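Local coordinates for ferripyochelin binding protein (Salmonella enterica subsp. enterica serovar Typhimurium, PDB 3R3R) that binds zinc and, as a left-handed beta-helix protein of the gamma-class carbonic anhydrase family, may be a carbonic anhydrase-like enzyme, though its reaction is not established, at residues A[38-43]-A[55-60]; A[62-67]-A[89-94]; A[120-125]-A[136-141]. All coordinates share one frame; numbering follows the deposited sequence.

Interaction 1. Residues A[38-43]-A[55-60]; sequences DDVGIW and VAIGAR
V40 and I57 meet on the inner side of a corner of the left-handed beta-helix, where the turn after strand 54-57 passes the turn leading into strand 41-42. Here the fit is close. V40 CG2, placed anti to its own carbonyl carbon, lies 4.0 Å from I57 CG2. The same methyl, V40 CG2, is 3.2 Å from G58 O. I48 and I63 continue this apolar lining around I57. At the corner itself R60 N donates to D38 O over 2.9 Å, and A59 CA brings a C-H to the same oxygen, which is thus approached by two neighbouring residues. The outer side is looser and polar. D39 CB touches R60 CG at 3.7 Å, but the charged ends do not meet: D39 OD2 and R60 NH1 stand 5.6 Å apart, their planes turned 56° from one another. A water fills the gap, donating a hydrogen bond to D39 OD2 and accepting one, in the guanidinium plane, from R60 NH1. Each charge has direct partners elsewhere, D39 with K175 and R21, R60 with D89 and E88. Between the charged groups of D39 and R60, therefore, attraction is relayed by water, while their direct ion pairs tie this corner to neighbouring turns and helix 158-182.

Interaction 2. Residues A[62-67]-A[89-94]; sequences NIQDGS and DVTVGH
Strand pairing across two successive coils, extended by a polar corner, joins N62, I63 and Q64 to V90, V92 and H94 beside helix 158-182. N62 bridges to T91 and I63 to V92 in parallel register, with N62 N donating to V90 O, V92 N to N62 O, and Q64 N to V92 O at 2.9 Å. On the inner face, I63 CD1 packs against V92 CG2 at 3.6 Å, side by side. Such stacking of like positions builds the hydrophobic interior of a left-handed parallel beta-helix, and the type II turn Q64-S67 makes one of its corners. Q64 O accepts from both S67 N and S67 OG, the hydroxyl arriving above the carbonyl plane. Outside, Q64 reaches across to the next coil with its chain extended (chi2 175°), placing OE1 3.1 Å above the centre of the H94 ring; the amide plane is inclined 62° to that ring. D65 comes to the ring's edge: H94 ND1 donates to D65 OD2 over 2.8 Å, a bent bond of 132° at the hydrogen. The carboxylate oxygen lies in the imidazole plane, yet the nitrogen sits above the carboxylate plane. Y171 of helix 158-182 touches N62, Q64 and H94.

Interaction 3. Residues A[120-125]-A[136-141]; sequences IIEDDV and HKRLES
I120 and I121 pair with R138 and L139 as parallel strands on adjacent coils of the left-handed beta-helix, at the end of the sheet where strand 138-139 is outermost within the chain. Segment 120-125 belongs to the hexapeptide-repeat region. Three backbone bonds form the ladder: I120 N to K137 O, L139 N to I120 O at 2.8 Å, and E122 N to L139 O. R138 CA adds a C-H contact to I120 O.

Van der Waals contacts occupy both faces. Inside, the apolar pair I121 CG1 and L139 CD1 approaches to 4.2 Å, and I127 touches both residues. Outside, I120 lies under the guanidinium of R138, its CG2 3.6 Å from the plane and displaced toward the rim, while CD1 reaches NH2.

Charge is handled by E122, whose two carboxylate oxygens take different partners. E122 OE2 forms a salt bridge with R138 NH1 at 2.8 Å; the nitrogen comes from the anti side of the carboxylate, and the two planes are 60° apart. R138 starts with CG anti to the backbone N (chi1 175°) and then bends at chi3, bringing its head back over I120 toward E122. E122 OE1 accepts a hydrogen bond from S141 N at 2.9 Å from above the carboxylate plane, so one side chain links an arginine to the backbone of the following turn.

Hydroxyl and water bonds complete the corner. A water donates to D124 OD2 and to S141 OG; D124 OD1 is salt-bridged to R106. S141 OG itself, anti to its backbone N, donates to D123 O over 2.7 Å from above the carbonyl plane.

Interactions 1, 2 and 3 follow one another along the chain, each closing before the next opens, much as the coils of the beta-helix are laid down. Interactions 1 and 2 adjoin, with centres about 10 Å apart: strands 41-42 and 62-63 are neighbours in one sheet, G41 O probably accepts a hydrogen bond from I63 N, and the R60-D89 salt bridge spans both. Interaction 3 is farther off, its centre about 19 Å from that of interaction 1 and about 17 Å from that of interaction 2, yet strands 54-57, 120-121 and 138-139 share one parallel sheet. The zinc ion, bound by H70 and H99, lies about 13 Å from the S67 side chain in interaction 2.

Interaction 1. Residues A[38-43]-A[55-60]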
ATOM      1  N   ASP A  38      -2.217 -10.762  -7.671  1.00 16.62           N
ATOM      2  CA  ASP A  38      -1.659 -12.006  -7.157  1.00 17.51           C
ATOM      3  C   ASP A  38      -0.608 -11.774  -6.075  1.00 14.57           C
ATOM      4  O   ASP A  38       0.214 -10.865  -6.179  1.00 14.94           O
ATOM      5  CB  ASP A  38      -0.962 -12.782  -8.274  1.00 19.19           C
ATOM      6  CG  ASP A  38      -1.905 -13.286  -9.352  1.00 21.12           C
ATOM      7  OD1 ASP A  38      -3.144 -13.273  -9.179  1.00 21.76           O
ATOM      8  OD2 ASP A  38      -1.368 -13.735 -10.383  1.00 22.23           O
ATOM      9  N   ASP A  39      -0.621 -12.633  -5.062  1.00 15.52           N
ATOM     10  CA  ASP A  39       0.432 -12.680  -4.049  1.00 15.30           C
ATOM     11  C   ASP A  39       0.490 -11.454  -3.141  1.00 14.17           C
ATOM     12  O   ASP A  39       1.473 -11.263  -2.437  1.00 15.28           O
ATOM     13  CB  ASP A  39       1.801 -12.936  -4.692  1.00 16.49           C
ATOM     14  CG  ASP A  39       1.922 -14.338  -5.261  1.00 18.78           C
ATOM     15  OD1 ASP A  39       1.691 -15.320  -4.521  1.00 18.21           O
ATOM     16  OD2 ASP A  39       2.236 -14.452  -6.458  1.00 19.90           O
ATOM     17  N   VAL A  40      -0.559 -10.634  -3.153  1.00 13.76           N
ATOM     18  CA  VAL A  40      -0.672  -9.539  -2.192  1.00 13.39           C
ATOM     19  C   VAL A  40      -0.948 -10.102  -0.798  1.00 13.51           C
ATOM     20  O   VAL A  40      -1.698 -11.076  -0.647  1.00 13.92           O
ATOM     21  CB  VAL A  40      -1.784  -8.550  -2.623  1.00 13.29           C
ATOM     22  CG1 VAL A  40      -2.208  -7.624  -1.487  1.00 12.78           C
ATOM     23  CG2 VAL A  40      -1.314  -7.712  -3.795  1.00 14.42           C
ATOM     24  N   GLY A  41      -0.318  -9.512   0.215  1.00 11.81           N
ATOM     25  CA  GLY A  41      -0.607  -9.865   1.591  1.00 11.78           C
ATOM     26  C   GLY A  41      -1.087  -8.663   2.362  1.00 10.47           C
ATOM     27  O   GLY A  41      -0.375  -7.659   2.435  1.00 11.38           O
ATOM     28  N   ILE A  42      -2.284  -8.778   2.940  1.00 10.80           N
ATOM     29  CA  ILE A  42      -2.861  -7.738   3.796  1.00 11.02           C
ATOM     30  C   ILE A  42      -2.829  -8.289   5.221  1.00 10.83           C
ATOM     31  O   ILE A  42      -3.495  -9.278   5.546  1.00 11.77           O
ATOM     32  CB  ILE A  42      -4.311  -7.402   3.392  1.00 11.78           C
ATOM     33  CG1 ILE A  42      -4.439  -7.136   1.885  1.00 13.14           C
ATOM     34  CG2 ILE A  42      -4.862  -6.267   4.271  1.00 12.83           C
ATOM     35  CD1 ILE A  42      -3.543  -6.060   1.360  1.00 12.63           C
ATOM     36  N   TRP A  43      -2.001  -7.662   6.048  1.00 10.05           N
ATOM     37  CA  TRP A  43      -1.665  -8.151   7.376  1.00 10.20           C
ATOM     38  C   TRP A  43      -2.720  -7.694   8.412  1.00  9.85           C
ATOM     39  O   TRP A  43      -3.678  -7.012   8.049  1.00 10.25           O
ATOM     40  CB  TRP A  43      -0.205  -7.721   7.667  1.00 10.00           C
ATOM     41  CG  TRP A  43       0.699  -8.501   6.754  1.00 10.10           C
ATOM     42  CD1 TRP A  43       0.989  -8.243   5.433  1.00 11.00           C
ATOM     43  CD2 TRP A  43       1.321  -9.752   7.060  1.00 10.78           C
ATOM     44  NE1 TRP A  43       1.787  -9.248   4.917  1.00 11.41           N
ATOM     45  CE2 TRP A  43       1.999 -10.186   5.899  1.00 10.81           C
ATOM     46  CE3 TRP A  43       1.382 -10.544   8.218  1.00 11.20           C
ATOM     47  CZ2 TRP A  43       2.730 -11.377   5.863  1.00 12.15           C
ATOM     48  CZ3 TRP A  43       2.104 -11.724   8.177  1.00 12.74           C
ATOM     49  CH2 TRP A  43       2.763 -12.130   7.006  1.00 12.04           C
ATOM     50  N   VAL A  55      -8.747   1.744  -5.160  1.00 12.26           N
ATOM     51  CA  VAL A  55      -7.422   1.373  -4.678  1.00 11.85           C
ATOM     52  C   VAL A  55      -6.950   0.188  -5.517  1.00 12.70           C
ATOM     53  O   VAL A  55      -7.666  -0.807  -5.626  1.00 14.50           O
ATOM     54  CB  VAL A  55      -7.474   0.962  -3.193  1.00 12.62           C
ATOM     55  CG1 VAL A  55      -6.090   0.537  -2.730  1.00 12.99           C
ATOM     56  CG2 VAL A  55      -8.007   2.107  -2.331  1.00 11.83           C
ATOM     57  N   ALA A  56      -5.779   0.312  -6.143  1.00 11.93           N
ATOM     58  CA  ALA A  56      -5.213  -0.778  -6.949  1.00 13.18           C
ATOM     59  C   ALA A  56      -3.859  -1.136  -6.376  1.00 12.24           C
ATOM     60  O   ALA A  56      -3.007  -0.255  -6.215  1.00 13.56           O
ATOM     61  CB  ALA A  56      -5.094  -0.379  -8.432  1.00 14.53           C
ATOM     62  N   ILE A  57      -3.671  -2.411  -6.032  1.00 12.20           N
ATOM     63  CA  ILE A  57      -2.437  -2.871  -5.408  1.00 11.91           C
ATOM     64  C   ILE A  57      -1.834  -3.983  -6.258  1.00 12.98           C
ATOM     65  O   ILE A  57      -2.473  -5.002  -6.489  1.00 14.07           O
ATOM     66  CB  ILE A  57      -2.662  -3.325  -3.950  1.00 12.00           C
ATOM     67  CG1 ILE A  57      -3.352  -2.210  -3.146  1.00 13.01           C
ATOM     68  CG2 ILE A  57      -1.331  -3.692  -3.320  1.00 13.41           C
ATOM     69  CD1 ILE A  57      -3.567  -2.517  -1.665  1.00 13.42           C
ATOM     70  N   GLY A  58      -0.610  -3.757  -6.727  1.00 13.96           N
ATOM     71  CA  GLY A  58       0.048  -4.659  -7.656  1.00 14.58           C
ATOM     72  C   GLY A  58       0.586  -5.928  -7.016  1.00 13.74           C
ATOM     73  O   GLY A  58       0.640  -6.060  -5.786  1.00 13.31           O
ATOM     74  N   ALA A  59       1.009  -6.861  -7.863  1.00 13.84           N
ATOM     75  CA  ALA A  59       1.386  -8.201  -7.429  1.00 15.18           C
ATOM     76  C   ALA A  59       2.553  -8.207  -6.441  1.00 13.66           C
ATOM     77  O   ALA A  59       3.499  -7.409  -6.548  1.00 14.06           O
ATOM     78  CB  ALA A  59       1.695  -9.102  -8.636  1.00 17.10           C
ATOM     79  N   ARG A  60       2.479  -9.126  -5.481  1.00 14.79           N
ATOM     80  CA  ARG A  60       3.576  -9.384  -4.547  1.00 15.21           C
ATOM     81  C   ARG A  60       3.855  -8.203  -3.635  1.00 12.92           C
ATOM     82  O   ARG A  60       4.974  -8.028  -3.163  1.00 13.73           O
ATOM     83  CB  ARG A  60       4.857  -9.823  -5.291  1.00 17.22           C
ATOM     84  CG  ARG A  60       4.670 -11.072  -6.176  1.00 18.00           C
ATOM     85  CD  ARG A  60       5.903 -11.378  -7.031  1.00 19.68           C
ATOM     86  NE  ARG A  60       6.291 -10.217  -7.818  1.00 20.13           N
ATOM     87  CZ  ARG A  60       5.732  -9.850  -8.971  1.00 20.43           C
ATOM     88  NH1 ARG A  60       4.775 -10.579  -9.552  1.00 20.94           N
ATOM     89  NH2 ARG A  60       6.148  -8.743  -9.564  1.00 19.38           N
TER
HETATM   90  O   HOH W   1       3.090 -12.942  -8.616  1.00 21.98           O

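Interaction 2. Residues A[62-67]-A[89-94]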
ATOM      1  N   ASN A  62       3.047  -6.192  -0.056  1.00 10.14           N
ATOM      2  CA  ASN A  62       2.575  -6.375   1.302  1.00 10.98           C
ATOM      3  C   ASN A  62       2.111  -5.050   1.889  1.00  9.42           C
ATOM      4  O   ASN A  62       2.760  -4.009   1.721  1.00  9.74           O
ATOM      5  CB  ASN A  62       3.626  -7.067   2.189  1.00 11.25           C
ATOM      6  CG  ASN A  62       4.968  -6.348   2.211  1.00 11.09           C
ATOM      7  OD1 ASN A  62       5.855  -6.578   1.347  1.00 13.41           O
ATOM      8  ND2 ASN A  62       5.136  -5.492   3.189  1.00  9.59           N
ATOM      9  N   ILE A  63       0.968  -5.112   2.559  1.00  9.86           N
ATOM     10  CA  ILE A  63       0.442  -3.999   3.316  1.00  9.33           C
ATOM     11  C   ILE A  63       0.444  -4.424   4.781  1.00  8.91           C
ATOM     12  O   ILE A  63      -0.374  -5.246   5.207  1.00  9.62           O
ATOM     13  CB  ILE A  63      -1.006  -3.616   2.885  1.00  9.93           C
ATOM     14  CG1 ILE A  63      -1.122  -3.398   1.360  1.00 10.41           C
ATOM     15  CG2 ILE A  63      -1.461  -2.378   3.657  1.00 11.16           C
ATOM     16  CD1 ILE A  63      -0.236  -2.309   0.809  1.00 11.01           C
ATOM     17  N   GLN A  64       1.380  -3.872   5.545  1.00  9.02           N
ATOM     18  CA  GLN A  64       1.646  -4.378   6.881  1.00  8.89           C
ATOM     19  C   GLN A  64       0.697  -3.856   7.958  1.00  8.15           C
ATOM     20  O   GLN A  64      -0.091  -2.905   7.754  1.00  8.73           O
ATOM     21  CB  GLN A  64       3.106  -4.144   7.257  1.00  9.07           C
ATOM     22  CG  GLN A  64       4.059  -4.945   6.409  1.00 10.48           C
ATOM     23  CD  GLN A  64       5.507  -4.587   6.720  1.00 10.49           C
ATOM     24  OE1 GLN A  64       5.805  -4.050   7.802  1.00 11.73           O
ATOM     25  NE2 GLN A  64       6.408  -4.901   5.810  1.00 11.63           N
ATOM     26  N   ASP A  65       0.806  -4.509   9.108  1.00  8.55           N
ATOM     27  CA  ASP A  65      -0.159  -4.429  10.190  1.00  9.08           C
ATOM     28  C   ASP A  65      -0.420  -2.997  10.600  1.00  8.30           C
ATOM     29  O   ASP A  65       0.517  -2.200  10.773  1.00  8.38           O
ATOM     30  CB  ASP A  65       0.377  -5.155  11.440  1.00  9.54           C
ATOM     31  CG  ASP A  65       1.283  -6.360  11.123  1.00  9.68           C
ATOM     32  OD1 ASP A  65       0.978  -7.493  11.588  1.00 11.01           O
ATOM     33  OD2 ASP A  65       2.331  -6.172  10.463  1.00  9.62           O
ATOM     34  N   GLY A  66      -1.692  -2.674  10.812  1.00  8.43           N
ATOM     35  CA  GLY A  66      -2.055  -1.359  11.325  1.00  8.99           C
ATOM     36  C   GLY A  66      -2.071  -0.232  10.314  1.00  8.81           C
ATOM     37  O   GLY A  66      -2.301   0.907  10.686  1.00 10.03           O
ATOM     38  N   SER A  67      -1.848  -0.523   9.041  1.00  8.80           N
ATOM     39  CA  SER A  67      -1.903   0.508   8.014  1.00  8.54           C
ATOM     40  C   SER A  67      -3.338   0.930   7.700  1.00  7.86           C
ATOM     41  O   SER A  67      -4.287   0.160   7.891  1.00  9.01           O
ATOM     42  CB  SER A  67      -1.207   0.017   6.737  1.00  9.24           C
ATOM     43  OG  SER A  67       0.191  -0.131   6.945  1.00  9.57           O
ATOM     44  N   ASP A  89       5.761  -5.627  -5.900  1.00 13.67           N
ATOM     45  CA  ASP A  89       6.925  -5.832  -5.023  1.00 13.64           C
ATOM     46  C   ASP A  89       7.148  -4.645  -4.095  1.00 11.54           C
ATOM     47  O   ASP A  89       8.289  -4.269  -3.811  1.00 11.84           O
ATOM     48  CB  ASP A  89       8.189  -6.120  -5.851  1.00 15.57           C
ATOM     49  CG  ASP A  89       8.051  -7.368  -6.701  1.00 17.56           C
ATOM     50  OD1 ASP A  89       7.807  -8.458  -6.136  1.00 19.75           O
ATOM     51  OD2 ASP A  89       8.114  -7.253  -7.936  1.00 21.11           O
ATOM     52  N   VAL A  90       6.044  -4.054  -3.642  1.00 10.92           N
ATOM     53  CA  VAL A  90       6.100  -2.924  -2.717  1.00 11.12           C
ATOM     54  C   VAL A  90       5.967  -3.431  -1.288  1.00  9.32           C
ATOM     55  O   VAL A  90       5.167  -4.333  -1.020  1.00 10.86           O
ATOM     56  CB  VAL A  90       4.992  -1.880  -3.038  1.00 11.04           C
ATOM     57  CG1 VAL A  90       4.893  -0.814  -1.957  1.00 11.38           C
ATOM     58  CG2 VAL A  90       5.267  -1.234  -4.393  1.00 12.25           C
ATOM     59  N   THR A  91       6.744  -2.836  -0.384  1.00  9.85           N
ATOM     60  CA  THR A  91       6.634  -3.091   1.040  1.00 10.44           C
ATOM     61  C   THR A  91       6.068  -1.862   1.723  1.00  9.41           C
ATOM     62  O   THR A  91       6.748  -0.840   1.839  1.00 11.15           O
ATOM     63  CB  THR A  91       8.028  -3.454   1.607  1.00 11.22           C
ATOM     64  OG1 THR A  91       8.495  -4.653   0.969  1.00 11.65           O
ATOM     65  CG2 THR A  91       7.981  -3.692   3.116  1.00 11.83           C
ATOM     66  N   VAL A  92       4.795  -1.935   2.102  1.00  9.45           N
ATOM     67  CA  VAL A  92       4.175  -0.881   2.896  1.00  9.14           C
ATOM     68  C   VAL A  92       4.306  -1.269   4.368  1.00  8.99           C
ATOM     69  O   VAL A  92       3.679  -2.220   4.826  1.00  9.40           O
ATOM     70  CB  VAL A  92       2.705  -0.634   2.474  1.00  9.17           C
ATOM     71  CG1 VAL A  92       2.030   0.385   3.399  1.00 10.30           C
ATOM     72  CG2 VAL A  92       2.653  -0.193   1.001  1.00 10.74           C
ATOM     73  N   GLY A  93       5.144  -0.528   5.088  1.00  8.56           N
ATOM     74  CA  GLY A  93       5.487  -0.871   6.451  1.00  9.20           C
ATOM     75  C   GLY A  93       4.338  -0.794   7.430  1.00  7.89           C
ATOM     76  O   GLY A  93       3.256  -0.266   7.138  1.00  8.69           O
ATOM     77  N   HIS A  94       4.599  -1.267   8.641  1.00  7.30           N
ATOM     78  CA  HIS A  94       3.561  -1.281   9.663  1.00  7.73           C
ATOM     79  C   HIS A  94       3.051   0.131   9.908  1.00  7.08           C
ATOM     80  O   HIS A  94       3.830   1.092   9.912  1.00  7.42           O
ATOM     81  CB  HIS A  94       4.126  -1.789  11.002  1.00  8.52           C
ATOM     82  CG  HIS A  94       4.940  -3.052  10.915  1.00  8.30           C
ATOM     83  ND1 HIS A  94       4.366  -4.303  10.827  1.00  9.40           N
ATOM     84  CD2 HIS A  94       6.283  -3.260  10.976  1.00  8.88           C
ATOM     85  CE1 HIS A  94       5.323  -5.221  10.797  1.00 10.30           C
ATOM     86  NE2 HIS A  94       6.493  -4.611  10.892  1.00 10.26           N
TER

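Interaction 3. Residues A[120-125]-A[136-141]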
ATOM      1  N   ILE A 120       3.803  11.173  -5.829  1.00 11.60           N
ATOM      2  CA  ILE A 120       4.215  10.164  -6.790  1.00 12.92           C
ATOM      3  C   ILE A 120       5.570   9.648  -6.362  1.00 12.11           C
ATOM      4  O   ILE A 120       6.541  10.394  -6.351  1.00 13.65           O
ATOM      5  CB  ILE A 120       4.308  10.746  -8.210  1.00 15.64           C
ATOM      6  CG1 ILE A 120       2.935  11.256  -8.665  1.00 17.53           C
ATOM      7  CG2 ILE A 120       4.831   9.694  -9.160  1.00 18.34           C
ATOM      8  CD1 ILE A 120       2.974  12.070  -9.928  1.00 20.83           C
ATOM      9  N   ILE A 121       5.623   8.382  -5.963  1.00 12.15           N
ATOM     10  CA  ILE A 121       6.879   7.770  -5.556  1.00 11.88           C
ATOM     11  C   ILE A 121       7.322   6.881  -6.706  1.00 12.22           C
ATOM     12  O   ILE A 121       6.612   5.949  -7.083  1.00 13.72           O
ATOM     13  CB  ILE A 121       6.728   6.948  -4.265  1.00 11.99           C
ATOM     14  CG1 ILE A 121       6.146   7.814  -3.139  1.00 14.85           C
ATOM     15  CG2 ILE A 121       8.100   6.393  -3.870  1.00 12.93           C
ATOM     16  CD1 ILE A 121       5.914   7.066  -1.839  1.00 18.46           C
ATOM     17  N   GLU A 122       8.460   7.197  -7.302  1.00 12.84           N
ATOM     18  CA  GLU A 122       8.955   6.411  -8.422  1.00 13.16           C
ATOM     19  C   GLU A 122       9.486   5.037  -7.964  1.00 12.88           C
ATOM     20  O   GLU A 122       9.537   4.738  -6.759  1.00 13.88           O
ATOM     21  CB  GLU A 122      10.013   7.220  -9.167  1.00 14.05           C
ATOM     22  CG  GLU A 122       9.436   8.510  -9.779  1.00 14.74           C
ATOM     23  CD  GLU A 122      10.472   9.343 -10.532  1.00 17.59           C
ATOM     24  OE1 GLU A 122      11.633   8.897 -10.646  1.00 17.91           O
ATOM     25  OE2 GLU A 122      10.130  10.452 -11.004  1.00 20.53           O
ATOM     26  N   ASP A 123       9.850   4.185  -8.921  1.00 13.33           N
ATOM     27  CA  ASP A 123      10.325   2.841  -8.601  1.00 13.52           C
ATOM     28  C   ASP A 123      11.627   2.903  -7.802  1.00 13.72           C
ATOM     29  O   ASP A 123      12.384   3.867  -7.918  1.00 13.77           O
ATOM     30  CB  ASP A 123      10.620   2.051  -9.889  1.00 14.86           C
ATOM     31  CG  ASP A 123       9.421   1.915 -10.820  1.00 17.04           C
ATOM     32  OD1 ASP A 123       8.255   2.017 -10.413  1.00 16.87           O
ATOM     33  OD2 ASP A 123       9.664   1.637 -12.002  1.00 23.87           O
ATOM     34  N   ASP A 124      11.918   1.849  -7.038  1.00 13.05           N
ATOM     35  CA  ASP A 124      13.234   1.687  -6.393  1.00 12.83           C
ATOM     36  C   ASP A 124      13.530   2.851  -5.441  1.00 11.88           C
ATOM     37  O   ASP A 124      14.561   3.525  -5.550  1.00 13.50           O
ATOM     38  CB  ASP A 124      14.345   1.539  -7.434  1.00 14.73           C
ATOM     39  CG  ASP A 124      14.164   0.306  -8.296  1.00 15.23           C
ATOM     40  OD1 ASP A 124      14.022  -0.791  -7.728  1.00 15.05           O
ATOM     41  OD2 ASP A 124      14.130   0.432  -9.538  1.00 17.96           O
ATOM     42  N   VAL A 125      12.622   3.075  -4.495  1.00 12.26           N
ATOM     43  CA  VAL A 125      12.759   4.158  -3.531  1.00 12.08           C
ATOM     44  C   VAL A 125      12.587   3.592  -2.134  1.00 10.77           C
ATOM     45  O   VAL A 125      11.777   2.671  -1.918  1.00 11.12           O
ATOM     46  CB  VAL A 125      11.692   5.255  -3.777  1.00 12.24           C
ATOM     47  CG1 VAL A 125      11.594   6.245  -2.604  1.00 11.79           C
ATOM     48  CG2 VAL A 125      12.011   6.002  -5.064  1.00 13.12           C
ATOM     49  N   HIS A 136       1.310  15.996  -3.584  1.00 13.18           N
ATOM     50  CA  HIS A 136       1.871  16.333  -4.892  1.00 14.64           C
ATOM     51  C   HIS A 136       3.382  16.226  -4.984  1.00 15.17           C
ATOM     52  O   HIS A 136       3.947  16.546  -6.017  1.00 17.89           O
ATOM     53  CB  HIS A 136       1.383  17.708  -5.366  1.00 17.97           C
ATOM     54  CG  HIS A 136      -0.103  17.828  -5.327  1.00 21.26           C
ATOM     55  ND1 HIS A 136      -0.925  17.052  -6.117  1.00 24.29           N
ATOM     56  CD2 HIS A 136      -0.919  18.563  -4.538  1.00 23.06           C
ATOM     57  CE1 HIS A 136      -2.186  17.324  -5.832  1.00 24.78           C
ATOM     58  NE2 HIS A 136      -2.210  18.235  -4.875  1.00 25.21           N
ATOM     59  N   LYS A 137       4.034  15.721  -3.946  1.00 14.21           N
ATOM     60  CA  LYS A 137       5.490  15.574  -3.973  1.00 15.01           C
ATOM     61  C   LYS A 137       5.911  14.378  -4.828  1.00 14.07           C
ATOM     62  O   LYS A 137       5.374  13.288  -4.661  1.00 14.51           O
ATOM     63  CB  LYS A 137       5.998  15.362  -2.548  1.00 17.20           C
ATOM     64  CG  LYS A 137       7.491  15.152  -2.376  1.00 22.78           C
ATOM     65  CD  LYS A 137       8.271  16.429  -2.483  1.00 26.90           C
ATOM     66  CE  LYS A 137       9.733  16.160  -2.112  1.00 29.91           C
ATOM     67  NZ  LYS A 137      10.552  17.401  -2.148  1.00 32.36           N
ATOM     68  N   ARG A 138       6.871  14.586  -5.728  1.00 15.02           N
ATOM     69  CA  ARG A 138       7.440  13.505  -6.527  1.00 14.70           C
ATOM     70  C   ARG A 138       8.762  13.068  -5.899  1.00 15.33           C
ATOM     71  O   ARG A 138       9.630  13.910  -5.657  1.00 18.40           O
ATOM     72  CB  ARG A 138       7.666  13.962  -7.977  1.00 17.82           C
ATOM     73  CG  ARG A 138       8.378  12.921  -8.831  1.00 19.63           C
ATOM     74  CD  ARG A 138       8.524  13.380 -10.272  1.00 21.84           C
ATOM     75  NE  ARG A 138       7.249  13.310 -10.979  1.00 23.15           N
ATOM     76  CZ  ARG A 138       6.764  12.214 -11.562  1.00 23.92           C
ATOM     77  NH1 ARG A 138       7.445  11.071 -11.530  1.00 23.93           N
ATOM     78  NH2 ARG A 138       5.584  12.258 -12.168  1.00 25.88           N
ATOM     79  N   LEU A 139       8.915  11.767  -5.645  1.00 13.27           N
ATOM     80  CA  LEU A 139      10.161  11.213  -5.118  1.00 13.52           C
ATOM     81  C   LEU A 139      10.874  10.465  -6.233  1.00 14.06           C
ATOM     82  O   LEU A 139      10.369   9.482  -6.772  1.00 13.61           O
ATOM     83  CB  LEU A 139       9.898  10.255  -3.958  1.00 13.52           C
ATOM     84  CG  LEU A 139       9.163  10.868  -2.764  1.00 16.65           C
ATOM     85  CD1 LEU A 139       9.347  10.019  -1.521  1.00 15.83           C
ATOM     86  CD2 LEU A 139       9.609  12.295  -2.497  1.00 19.32           C
ATOM     87  N   GLU A 140      12.056  10.953  -6.566  1.00 15.60           N
ATOM     88  CA  GLU A 140      12.882  10.452  -7.652  1.00 16.74           C
ATOM     89  C   GLU A 140      13.395   9.032  -7.387  1.00 14.10           C
ATOM     90  O   GLU A 140      13.878   8.723  -6.291  1.00 14.63           O
ATOM     91  CB  GLU A 140      14.072  11.426  -7.774  1.00 21.51           C
ATOM     92  CG  GLU A 140      15.066  11.181  -8.843  1.00 24.05           C
ATOM     93  CD  GLU A 140      16.084  12.325  -8.996  1.00 24.13           C
ATOM     94  OE1 GLU A 140      16.265  13.189  -8.094  1.00 23.60           O
ATOM     95  OE2 GLU A 140      16.736  12.331 -10.043  1.00 26.34           O
ATOM     96  N   SER A 141      13.364   8.204  -8.428  1.00 13.35           N
ATOM     97  CA  SER A 141      13.806   6.818  -8.353  1.00 13.25           C
ATOM     98  C   SER A 141      15.254   6.675  -7.879  1.00 13.51           C
ATOM     99  O   SER A 141      16.126   7.443  -8.294  1.00 14.10           O
ATOM    100  CB  SER A 141      13.644   6.172  -9.731  1.00 15.68           C
ATOM    101  OG  SER A 141      14.102   4.843  -9.700  1.00 15.05           O
TER
HETATM  102  O   HOH W   2      13.911   2.326 -11.416  1.00 17.08           O